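Long-range contacts in NAD-dependent dehydrogenase (Rhizobium meliloti, PDB 4Z0P), which probably reduces glyoxylate and hydroxypyruvate to the corresponding hydroxyacids, taking the hydride from NADPH: residues A[89-95]-A[310-316]; A[107-112]-A[158-164]; A[142-148]-A[164-170]. All coordinates share one frame; numbering follows the deposited sequence. Where two conformers were deposited one is given.

Contact 1: A[89-95]-A[310-316]. With NDP (NADPH dihydro-nicotinamide-adenine-dinucleotide phosphate), chain H.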
# COMPACT_ATOMS: atom_id res chain seq x y z
N VAL A 89 3.16 2.48 -40.50
CA VAL A 89 4.53 2.28 -40.09
C VAL A 89 4.46 1.78 -38.63
O VAL A 89 3.39 1.88 -38.02
CB VAL A 89 5.36 3.59 -40.18
CG1 VAL A 89 5.37 4.15 -41.59
CG2 VAL A 89 4.83 4.66 -39.21
N PRO A 90 5.57 1.28 -38.07
CA PRO A 90 5.49 0.75 -36.72
C PRO A 90 5.05 1.78 -35.69
O PRO A 90 5.50 2.93 -35.75
CB PRO A 90 6.91 0.30 -36.41
CG PRO A 90 7.54 0.07 -37.75
CD PRO A 90 6.89 1.04 -38.68
N LEU A 91 4.15 1.35 -34.82
CA LEU A 91 3.72 2.11 -33.66
C LEU A 91 4.30 1.43 -32.43
O LEU A 91 3.98 0.26 -32.15
CB LEU A 91 2.20 2.16 -33.59
CG LEU A 91 1.58 2.73 -32.31
CD1 LEU A 91 1.96 4.18 -32.13
CD2 LEU A 91 0.06 2.61 -32.40
N VAL A 92 5.14 2.16 -31.70
CA VAL A 92 5.88 1.64 -30.56
C VAL A 92 5.22 2.17 -29.29
O VAL A 92 5.11 3.38 -29.12
CB VAL A 92 7.35 2.10 -30.59
CG1 VAL A 92 8.09 1.69 -29.32
CG2 VAL A 92 8.06 1.53 -31.81
N ARG A 93 4.81 1.27 -28.38
CA ARG A 93 4.20 1.72 -27.12
C ARG A 93 5.27 1.91 -26.05
O ARG A 93 6.39 1.43 -26.17
CB ARG A 93 3.11 0.72 -26.66
CG ARG A 93 3.65 -0.57 -26.05
CD ARG A 93 2.60 -1.66 -26.04
NE ARG A 93 3.00 -2.77 -25.19
CZ ARG A 93 2.73 -2.85 -23.88
NH1 ARG A 93 2.06 -1.90 -23.24
NH2 ARG A 93 3.16 -3.89 -23.21
N PHE A 94 4.93 2.61 -24.97
CA PHE A 94 5.87 2.83 -23.87
C PHE A 94 5.82 1.68 -22.87
O PHE A 94 4.77 1.35 -22.34
CB PHE A 94 5.53 4.15 -23.17
CG PHE A 94 6.53 4.63 -22.13
CD1 PHE A 94 7.91 4.47 -22.28
CD2 PHE A 94 6.06 5.27 -20.98
CE1 PHE A 94 8.79 4.93 -21.32
CE2 PHE A 94 6.96 5.74 -20.02
CZ PHE A 94 8.31 5.56 -20.19
N VAL A 95 6.97 1.04 -22.69
CA VAL A 95 7.15 -0.01 -21.71
C VAL A 95 8.45 0.36 -21.01
O VAL A 95 9.46 0.56 -21.67
CB VAL A 95 7.30 -1.38 -22.39
CG1 VAL A 95 7.64 -2.47 -21.37
CG2 VAL A 95 6.00 -1.76 -23.10
N LEU A 310 12.59 -2.93 -33.99
CA LEU A 310 11.97 -2.16 -32.92
C LEU A 310 11.37 -3.10 -31.88
O LEU A 310 10.90 -4.19 -32.21
CB LEU A 310 10.87 -1.25 -33.48
CG LEU A 310 11.36 -0.09 -34.35
CD1 LEU A 310 10.21 0.45 -35.20
CD2 LEU A 310 11.93 1.02 -33.48
N GLU A 311 11.37 -2.65 -30.64
CA GLU A 311 10.76 -3.38 -29.52
C GLU A 311 9.44 -2.72 -29.14
O GLU A 311 9.26 -1.53 -29.36
CB GLU A 311 11.71 -3.39 -28.33
CG GLU A 311 12.99 -4.17 -28.63
CD GLU A 311 14.14 -3.87 -27.68
OE1 GLU A 311 14.26 -2.74 -27.16
OE2 GLU A 311 14.96 -4.78 -27.47
N HIS A 312 8.51 -3.52 -28.59
CA HIS A 312 7.23 -3.02 -28.09
C HIS A 312 6.35 -2.45 -29.20
O HIS A 312 5.64 -1.47 -28.99
CB HIS A 312 7.42 -1.97 -26.97
CG HIS A 312 8.49 -2.33 -26.00
ND1 HIS A 312 8.46 -3.49 -25.26
CD2 HIS A 312 9.65 -1.71 -25.68
CE1 HIS A 312 9.55 -3.56 -24.51
NE2 HIS A 312 10.28 -2.49 -24.74
N VAL A 313 6.37 -3.11 -30.35
CA VAL A 313 5.56 -2.69 -31.48
C VAL A 313 4.16 -3.28 -31.34
O VAL A 313 4.00 -4.47 -31.16
CB VAL A 313 6.19 -3.15 -32.80
CG1 VAL A 313 5.33 -2.78 -34.00
CG2 VAL A 313 7.59 -2.56 -32.94
N VAL A 314 3.16 -2.43 -31.50
CA VAL A 314 1.79 -2.91 -31.35
C VAL A 314 1.24 -3.55 -32.62
O VAL A 314 1.66 -3.25 -33.74
CB VAL A 314 0.83 -1.83 -30.83
CG1 VAL A 314 1.41 -1.20 -29.57
CG2 VAL A 314 0.52 -0.78 -31.88
N ASP A 315 0.31 -4.48 -32.39
CA ASP A 315 -0.47 -5.13 -33.44
C ASP A 315 -1.70 -4.25 -33.63
O ASP A 315 -2.57 -4.22 -32.77
CB ASP A 315 -0.88 -6.53 -32.96
CG ASP A 315 -1.74 -7.28 -33.96
OD1 ASP A 315 -2.37 -6.65 -34.83
OD2 ASP A 315 -1.80 -8.52 -33.84
N LYS A 316 -1.76 -3.51 -34.73
CA LYS A 316 -2.83 -2.52 -34.93
C LYS A 316 -4.22 -3.15 -35.11
O LYS A 316 -5.23 -2.52 -34.81
CB LYS A 316 -2.52 -1.60 -36.12
CG LYS A 316 -1.32 -0.70 -35.91
CD LYS A 316 -1.28 0.41 -36.96
CE LYS A 316 0.02 1.18 -36.91
NZ LYS A 316 1.15 0.42 -37.51
PA NDP H . 0.29 -5.67 -22.17
O1A NDP H . 0.05 -5.67 -23.67
O2A NDP H . 1.65 -6.04 -21.69
O5B NDP H . -0.76 -6.69 -21.56
C5B NDP H . -2.11 -6.77 -21.96
C4B NDP H . -2.71 -8.01 -21.34
O4B NDP H . -4.11 -7.97 -21.61
C3B NDP H . -2.18 -9.32 -21.93
O3B NDP H . -2.11 -10.26 -20.87
C2B NDP H . -3.26 -9.71 -22.92
O2B NDP H . -3.37 -11.09 -23.16
C1B NDP H . -4.48 -9.22 -22.18
N9A NDP H . -5.61 -9.09 -23.11
C8A NDP H . -5.80 -8.23 -24.13
N7A NDP H . -6.94 -8.39 -24.76
C5A NDP H . -7.53 -9.43 -24.09
C6A NDP H . -8.75 -10.11 -24.27
N6A NDP H . -9.64 -9.78 -25.23
N1A NDP H . -9.05 -11.13 -23.42
C2A NDP H . -8.17 -11.46 -22.46
N3A NDP H . -6.99 -10.90 -22.21
C4A NDP H . -6.73 -9.87 -23.06
O3 NDP H . -0.19 -4.21 -21.68
PN NDP H . 0.37 -3.52 -20.33
O1N NDP H . 0.31 -4.48 -19.19
O2N NDP H . 1.65 -2.80 -20.60
O5D NDP H . -0.73 -2.37 -20.20
C5D NDP H . -2.08 -2.73 -19.99
C4D NDP H . -2.98 -1.51 -20.13
O4D NDP H . -2.89 -0.68 -18.97
C3D NDP H . -2.66 -0.54 -21.26
O3D NDP H . -3.16 -1.04 -22.52
C2D NDP H . -3.31 0.76 -20.86
O2D NDP H . -4.65 0.84 -21.38
C1D NDP H . -3.38 0.60 -19.32
N1N NDP H . -2.59 1.62 -18.61
C2N NDP H . -3.21 2.53 -17.76
C3N NDP H . -2.50 3.47 -17.08
C7N NDP H . -3.11 4.37 -16.05
O7N NDP H . -2.45 5.37 -15.68
N7N NDP H . -4.31 4.11 -15.57
C4N NDP H . -1.03 3.57 -17.29
C5N NDP H . -0.46 2.56 -18.22
C6N NDP H . -1.21 1.65 -18.81
P2B NDP H . -2.29 -11.88 -24.05
O1X NDP H . -1.07 -11.94 -23.17
O2X NDP H . -2.96 -13.23 -24.24
O3X NDP H . -2.10 -11.09 -25.30
O HOH W 1 2.66 -1.20 -35.36
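The bonds R93 N to H312 O and V314 N to L91 O flank the V92–V313 bridge between two segments far apart in sequence. R93 N reaches H312 O nearly straight (2.9 Å), and two residues away in each segment V314 N meets L91 O at the same length, almost along the carbonyl direction (N-H···O 170°). A water accepts from L91 N and donates to V314 O. In one of two deposited conformers, K316 NZ bonds both this water and V89 O (2.7 Å), rising above the plane of that carbonyl instead of meeting a lone pair.

Strand 91-92 is one of the two outermost strands, within this chain, of the five-stranded parallel sheet of the substrate-binding domain. As in other D-2-hydroxyacid dehydrogenases, the C-terminal part of the chain returns to this domain, here through helix 290-305, which packs on V92 and F94; segment 310-316 follows it.

P90 CB makes apolar contact with L310 CD1 (3.5 Å), the two side chains crossing at about a right angle. V92 CG1 sets a methyl against a main-chain oxygen, E311 O (3.4 Å). V95 stands over one face of the H312 ring in a CH-pi contact, its CB 3.7 Å from the centroid and 9° off the normal.

In R93, chi1 of 76° puts CG between the backbone N and the carbonyl carbon, near H312 O and CB, and the extended chain carries the guanidinium to NADPH. R93 NH1 (2.8 Å) and NH2 (3.2 Å) both bond O2N, and NH1 also bonds A75 O; V95 CG2 covers the opposite face from O1A.

Contact 2: A[107-112]-A[158-164]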
# COMPACT_ATOMS: atom_id res chain seq x y z
N VAL A 107 -1.77 -0.08 -7.59
CA VAL A 107 -2.54 -1.31 -7.38
C VAL A 107 -2.39 -1.78 -5.92
O VAL A 107 -3.36 -2.10 -5.26
CB VAL A 107 -2.14 -2.43 -8.37
CG1 VAL A 107 -2.82 -3.75 -8.03
CG2 VAL A 107 -2.49 -2.02 -9.79
N MET A 108 -1.16 -1.79 -5.43
CA MET A 108 -0.90 -2.17 -4.04
C MET A 108 -1.65 -1.25 -3.10
O MET A 108 -2.27 -1.71 -2.13
CB MET A 108 0.60 -2.09 -3.75
CG MET A 108 1.00 -2.46 -2.31
SD MET A 108 0.64 -4.18 -1.89
CE MET A 108 1.82 -4.98 -2.99
N MET A 109 -1.62 0.06 -3.38
CA MET A 109 -2.33 1.00 -2.50
C MET A 109 -3.82 0.69 -2.44
O MET A 109 -4.42 0.68 -1.36
CB MET A 109 -2.12 2.44 -2.93
CG MET A 109 -2.70 3.42 -1.95
SD MET A 109 -2.23 5.13 -2.34
CE MET A 109 -3.12 5.32 -3.80
N GLN A 110 -4.43 0.42 -3.60
CA GLN A 110 -5.87 0.14 -3.59
C GLN A 110 -6.17 -1.15 -2.83
O GLN A 110 -7.13 -1.22 -2.06
CB GLN A 110 -6.45 -0.01 -4.99
CG GLN A 110 -6.17 1.13 -5.93
CD GLN A 110 -6.32 2.49 -5.31
OE1 GLN A 110 -7.33 2.80 -4.67
NE2 GLN A 110 -5.30 3.33 -5.50
N CYS A 111 -5.39 -2.19 -3.09
CA CYS A 111 -5.65 -3.46 -2.39
C CYS A 111 -5.50 -3.28 -0.86
O CYS A 111 -6.27 -3.87 -0.10
CB CYS A 111 -4.75 -4.58 -2.91
SG CYS A 111 -5.19 -5.05 -4.63
N LEU A 112 -4.52 -2.50 -0.41
CA LEU A 112 -4.37 -2.24 1.01
C LEU A 112 -5.47 -1.36 1.58
O LEU A 112 -5.99 -1.66 2.69
CB LEU A 112 -2.99 -1.68 1.33
CG LEU A 112 -1.83 -2.63 1.10
CD1 LEU A 112 -0.49 -1.91 1.23
CD2 LEU A 112 -1.88 -3.85 2.01
N LYS A 158 4.14 -8.50 -6.89
CA LYS A 158 4.24 -7.64 -5.72
C LYS A 158 3.14 -7.88 -4.69
O LYS A 158 3.41 -7.89 -3.50
CB LYS A 158 4.37 -6.18 -6.13
CG LYS A 158 5.77 -5.90 -6.67
CD LYS A 158 5.90 -4.62 -7.41
CE LYS A 158 7.32 -4.29 -7.76
NZ LYS A 158 7.43 -3.11 -8.63
N LEU A 159 1.91 -8.04 -5.16
CA LEU A 159 0.82 -8.36 -4.25
C LEU A 159 1.07 -9.67 -3.52
O LEU A 159 0.86 -9.75 -2.30
CB LEU A 159 -0.50 -8.42 -5.00
CG LEU A 159 -1.03 -7.11 -5.48
CD1 LEU A 159 -2.08 -7.35 -6.57
CD2 LEU A 159 -1.61 -6.27 -4.35
N ALA A 160 1.54 -10.68 -4.23
CA ALA A 160 1.84 -11.98 -3.61
C ALA A 160 2.91 -11.83 -2.53
O ALA A 160 2.79 -12.42 -1.44
CB ALA A 160 2.27 -13.02 -4.66
N ALA A 161 3.93 -11.01 -2.81
CA ALA A 161 5.01 -10.80 -1.84
C ALA A 161 4.54 -10.11 -0.57
O ALA A 161 5.15 -10.29 0.50
CB ALA A 161 6.18 -10.02 -2.47
N MET A 162 3.49 -9.33 -0.67
CA MET A 162 2.90 -8.67 0.51
C MET A 162 1.92 -9.55 1.27
O MET A 162 1.44 -9.15 2.33
CB MET A 162 2.24 -7.36 0.10
CG MET A 162 3.22 -6.20 -0.10
SD MET A 162 4.06 -5.72 1.40
CE MET A 162 2.68 -5.18 2.41
N GLY A 163 1.62 -10.72 0.73
CA GLY A 163 0.83 -11.75 1.42
C GLY A 163 -0.51 -12.08 0.78
O GLY A 163 -1.16 -13.04 1.19
N PHE A 164 -0.98 -11.29 -0.20
CA PHE A 164 -2.24 -11.62 -0.86
C PHE A 164 -2.16 -12.95 -1.59
O PHE A 164 -1.11 -13.35 -2.08
CB PHE A 164 -2.64 -10.54 -1.87
CG PHE A 164 -3.08 -9.24 -1.24
CD1 PHE A 164 -4.37 -9.09 -0.78
CD2 PHE A 164 -2.19 -8.16 -1.14
CE1 PHE A 164 -4.79 -7.90 -0.19
CE2 PHE A 164 -2.61 -6.97 -0.56
CZ PHE A 164 -3.91 -6.84 -0.09
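M108 reaches M162 and K158 by curling: its side chain starts with CG anti to the backbone N (chi1 180°) and then bends twice, at chi2 (64°) and chi3, so that the terminal methyl lies against helix 150-161. There M108 CE is 3.4 Å from M162 CG, tighter than ordinary carbon contact, and sits equally close to K158 O. The sulfur runs past L159, the two side chains sliding by each other in opposite directions, and SD stands near the plane of the F164 ring, at its edge.

L159 is the other inserted group. Its two methyls divide the work: CD2 packs on C111 SG (3.8 Å) and CD1 on V107 CG1 (4.0 Å). C111 CB in turn touches F164 CZ (3.7 Å), while C111 SG stands farther off above the face of that ring in a distant sulfur-aromatic contact, 5.2 Å from the centroid and 16° off its normal. L112 CD2 approaches the same ring obliquely.

The ring is positioned by the way helix 150-161 ends. G163 has positive phi and makes a Schellman motif, its amide bonding to A160 O while F164 N bonds back to L159 O (3.2 Å); that same carbonyl oxygen lies at the ring edge, in its plane.

Both sides also meet the dimer partner: M108 of helix 97-115 packs on L112 of the second subunit, and M162, at the end of helix 150-161, packs on S104 of that subunit. Beneath, strand 142-146 completes the core: V143 meets C111, L159 and F164, I145 meets L159, and V166 of strand 165-169 lies under L159 and A160.

Contact 3: A[142-148]-A[164-170]. With NDP (NADPH dihydro-nicotinamide-adenine-dinucleotide phosphate), chain H.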
# COMPACT_ATOMS: atom_id res chain seq x y z
N THR A 142 -8.28 -13.09 -1.92
CA THR A 142 -7.78 -13.44 -3.25
C THR A 142 -7.95 -12.24 -4.17
O THR A 142 -9.08 -11.76 -4.39
CB THR A 142 -8.49 -14.67 -3.83
OG1 THR A 142 -8.18 -15.81 -3.01
CG2 THR A 142 -8.00 -14.94 -5.24
N VAL A 143 -6.83 -11.74 -4.67
CA VAL A 143 -6.83 -10.68 -5.70
C VAL A 143 -6.74 -11.37 -7.04
O VAL A 143 -5.85 -12.20 -7.28
CB VAL A 143 -5.65 -9.71 -5.54
CG1 VAL A 143 -5.71 -8.62 -6.61
CG2 VAL A 143 -5.62 -9.10 -4.14
N GLY A 144 -7.68 -11.04 -7.92
CA GLY A 144 -7.71 -11.62 -9.25
C GLY A 144 -7.44 -10.51 -10.25
O GLY A 144 -8.17 -9.54 -10.27
N ILE A 145 -6.41 -10.67 -11.07
CA ILE A 145 -6.02 -9.64 -12.03
C ILE A 145 -6.38 -10.07 -13.43
O ILE A 145 -5.95 -11.14 -13.88
CB ILE A 145 -4.51 -9.35 -11.95
CG1 ILE A 145 -4.14 -8.85 -10.54
CG2 ILE A 145 -4.13 -8.29 -12.99
CD1 ILE A 145 -2.67 -8.90 -10.26
N MET A 146 -7.22 -9.26 -14.10
CA MET A 146 -7.53 -9.44 -15.51
C MET A 146 -6.56 -8.59 -16.34
O MET A 146 -6.57 -7.36 -16.26
CB MET A 146 -8.98 -9.10 -15.81
CG MET A 146 -9.94 -10.13 -15.26
SD MET A 146 -11.69 -9.75 -15.35
CE MET A 146 -11.97 -9.76 -17.09
N GLY A 147 -5.74 -9.29 -17.13
CA GLY A 147 -4.62 -8.70 -17.89
C GLY A 147 -3.31 -9.09 -17.25
O GLY A 147 -2.97 -8.59 -16.19
N MET A 148 -2.60 -10.02 -17.88
CA MET A 148 -1.36 -10.60 -17.36
C MET A 148 -0.18 -10.21 -18.24
O MET A 148 0.63 -11.05 -18.62
CB MET A 148 -1.48 -12.14 -17.34
CG MET A 148 -2.27 -12.69 -16.19
SD MET A 148 -1.30 -12.63 -14.68
CE MET A 148 -1.91 -11.13 -13.91
N PHE A 164 -0.98 -11.29 -0.20
CA PHE A 164 -2.24 -11.62 -0.86
C PHE A 164 -2.16 -12.95 -1.59
O PHE A 164 -1.11 -13.35 -2.08
CB PHE A 164 -2.64 -10.54 -1.87
CG PHE A 164 -3.08 -9.24 -1.24
CD1 PHE A 164 -4.37 -9.09 -0.78
CD2 PHE A 164 -2.19 -8.16 -1.14
CE1 PHE A 164 -4.79 -7.90 -0.19
CE2 PHE A 164 -2.61 -6.97 -0.56
CZ PHE A 164 -3.91 -6.84 -0.09
N LYS A 165 -3.29 -13.65 -1.64
CA LYS A 165 -3.45 -14.74 -2.61
C LYS A 165 -3.72 -14.07 -3.93
O LYS A 165 -4.58 -13.19 -4.00
CB LYS A 165 -4.60 -15.66 -2.19
CG LYS A 165 -4.87 -16.79 -3.17
CD LYS A 165 -3.98 -18.00 -2.90
CE LYS A 165 -4.27 -19.12 -3.90
NZ LYS A 165 -3.88 -18.74 -5.28
N VAL A 166 -3.03 -14.49 -4.98
CA VAL A 166 -3.17 -13.81 -6.27
C VAL A 166 -3.39 -14.82 -7.36
O VAL A 166 -2.69 -15.83 -7.43
CB VAL A 166 -1.92 -12.96 -6.61
CG1 VAL A 166 -2.15 -12.21 -7.90
CG2 VAL A 166 -1.61 -11.98 -5.49
N ILE A 167 -4.36 -14.54 -8.21
CA ILE A 167 -4.57 -15.30 -9.43
C ILE A 167 -4.71 -14.33 -10.60
O ILE A 167 -5.07 -13.18 -10.41
CB ILE A 167 -5.81 -16.23 -9.33
CG1 ILE A 167 -7.11 -15.44 -9.06
CG2 ILE A 167 -5.58 -17.27 -8.26
CD1 ILE A 167 -8.36 -16.28 -8.94
N GLY A 168 -4.49 -14.84 -11.81
CA GLY A 168 -4.50 -14.01 -13.02
C GLY A 168 -5.31 -14.61 -14.14
O GLY A 168 -5.48 -15.82 -14.23
N TRP A 169 -5.79 -13.73 -15.02
CA TRP A 169 -6.54 -14.13 -16.21
C TRP A 169 -6.10 -13.32 -17.40
O TRP A 169 -5.87 -12.11 -17.31
CB TRP A 169 -8.04 -13.95 -15.96
CG TRP A 169 -8.91 -14.27 -17.12
CD1 TRP A 169 -9.43 -15.50 -17.45
CD2 TRP A 169 -9.40 -13.36 -18.12
NE1 TRP A 169 -10.21 -15.40 -18.58
CE2 TRP A 169 -10.19 -14.11 -19.02
CE3 TRP A 169 -9.23 -11.99 -18.36
CZ2 TRP A 169 -10.85 -13.51 -20.12
CZ3 TRP A 169 -9.87 -11.41 -19.45
CH2 TRP A 169 -10.66 -12.17 -20.32
N SER A 170 -5.99 -13.99 -18.55
CA SER A 170 -5.76 -13.30 -19.82
C SER A 170 -6.18 -14.24 -20.93
O SER A 170 -6.66 -15.35 -20.65
CB SER A 170 -4.29 -12.86 -19.95
OG SER A 170 -3.42 -13.97 -19.83
PA NDP H . 0.29 -5.67 -22.17
O1A NDP H . 0.05 -5.67 -23.67
O2A NDP H . 1.65 -6.04 -21.69
O5B NDP H . -0.76 -6.69 -21.56
C5B NDP H . -2.11 -6.77 -21.96
C4B NDP H . -2.71 -8.01 -21.34
O4B NDP H . -4.11 -7.97 -21.61
C3B NDP H . -2.18 -9.32 -21.93
O3B NDP H . -2.11 -10.26 -20.87
C2B NDP H . -3.26 -9.71 -22.92
O2B NDP H . -3.37 -11.09 -23.16
C1B NDP H . -4.48 -9.22 -22.18
N9A NDP H . -5.61 -9.09 -23.11
C8A NDP H . -5.80 -8.23 -24.13
N7A NDP H . -6.94 -8.39 -24.76
C5A NDP H . -7.53 -9.43 -24.09
C6A NDP H . -8.75 -10.11 -24.27
N6A NDP H . -9.64 -9.78 -25.23
N1A NDP H . -9.05 -11.13 -23.42
C2A NDP H . -8.17 -11.46 -22.46
N3A NDP H . -6.99 -10.90 -22.21
C4A NDP H . -6.73 -9.87 -23.06
O3 NDP H . -0.19 -4.21 -21.68
PN NDP H . 0.37 -3.52 -20.33
O1N NDP H . 0.31 -4.48 -19.19
O2N NDP H . 1.65 -2.80 -20.60
O5D NDP H . -0.73 -2.37 -20.20
C5D NDP H . -2.08 -2.73 -19.99
C4D NDP H . -2.98 -1.51 -20.13
O4D NDP H . -2.89 -0.68 -18.97
C3D NDP H . -2.66 -0.54 -21.26
O3D NDP H . -3.16 -1.04 -22.52
C2D NDP H . -3.31 0.76 -20.86
O2D NDP H . -4.65 0.84 -21.38
C1D NDP H . -3.38 0.60 -19.32
N1N NDP H . -2.59 1.62 -18.61
C2N NDP H . -3.21 2.53 -17.76
C3N NDP H . -2.50 3.47 -17.08
C7N NDP H . -3.11 4.37 -16.05
O7N NDP H . -2.45 5.37 -15.68
N7N NDP H . -4.31 4.11 -15.57
C4N NDP H . -1.03 3.57 -17.29
C5N NDP H . -0.46 2.56 -18.22
C6N NDP H . -1.21 1.65 -18.81
P2B NDP H . -2.29 -11.88 -24.05
O1X NDP H . -1.07 -11.94 -23.17
O2X NDP H . -2.96 -13.23 -24.24
O3X NDP H . -2.10 -11.09 -25.30
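V143 and I167 lead the hydrogen bonding between two parallel strands, whose axes differ by 21° in direction. V143 N donates to K165 O (2.8 Å) and V143 O receives I167 N; I145 then repeats the pattern, its amide bonding to I167 O and its carbonyl accepting W169 N. A fifth bond, G147 N to W169 O (2.8 Å), carries the pairing past the last residue of the first strand.

Side chains on the two faces follow this register. On one, M146 bends at chi3 (66°) to set CE obliquely against W169 CZ3 (3.6 Å), with its sulfur in a loose Met-aromatic contact, M146 SD standing 5.2 Å from the centroid of the six-membered ring of W169 and oblique to it. T142 CG2 crosses I167, and T142 OG1 runs alongside the start of the K165 chain, whose ammonium leaves to pair with E180. On the other face V143 uses its CG2 branch against F164 CD1 (3.6 Å) and I145 CD1 meets V166 CG1.

Beyond the strand ends lies NADPH. M148 N gives O3B of the adenosine ribose a weak hydrogen bond (3.0 Å), S170 CB faces the same oxygen, and W169 CH2 comes obliquely to adenine C2A (3.4 Å). W169 NE1 bonds A184 O and S170 OG bonds S172 O, so each has a second partner holding it. G147 probably begins a GxGxxG turn of Rossmann type, after which V150 N and L151 N bond the coenzyme.

The strands and helix 150-161 between them form a beta-alpha-beta crossover. That helix packs A156 on I145 and V166; across the sheet, F190 of helix 187-193 covers M146, I167 and W169, and strand 196-199 continues the sheet beyond strand 142-146.

The three contacts show how a two-domain dehydrogenase is assembled around its coenzyme. Contacts 2 and 3 belong to the nucleotide-binding domain: their centres are 11 Å apart, they share F164, and helix 150-161 connects the strands of contact 3 while supplying one side of contact 2. Along the chain their segments alternate. Both are nested inside the long loop that contact 1 closes, and contact 1 lies in the other domain, its centre about 30 Å from contact 2 and 26 Å from contact 3. Helix 97-115 follows strand 91-92 and carries the chain across. Contacts 1 and 3 both touch NADPH, so the coenzyme bridges the two domains.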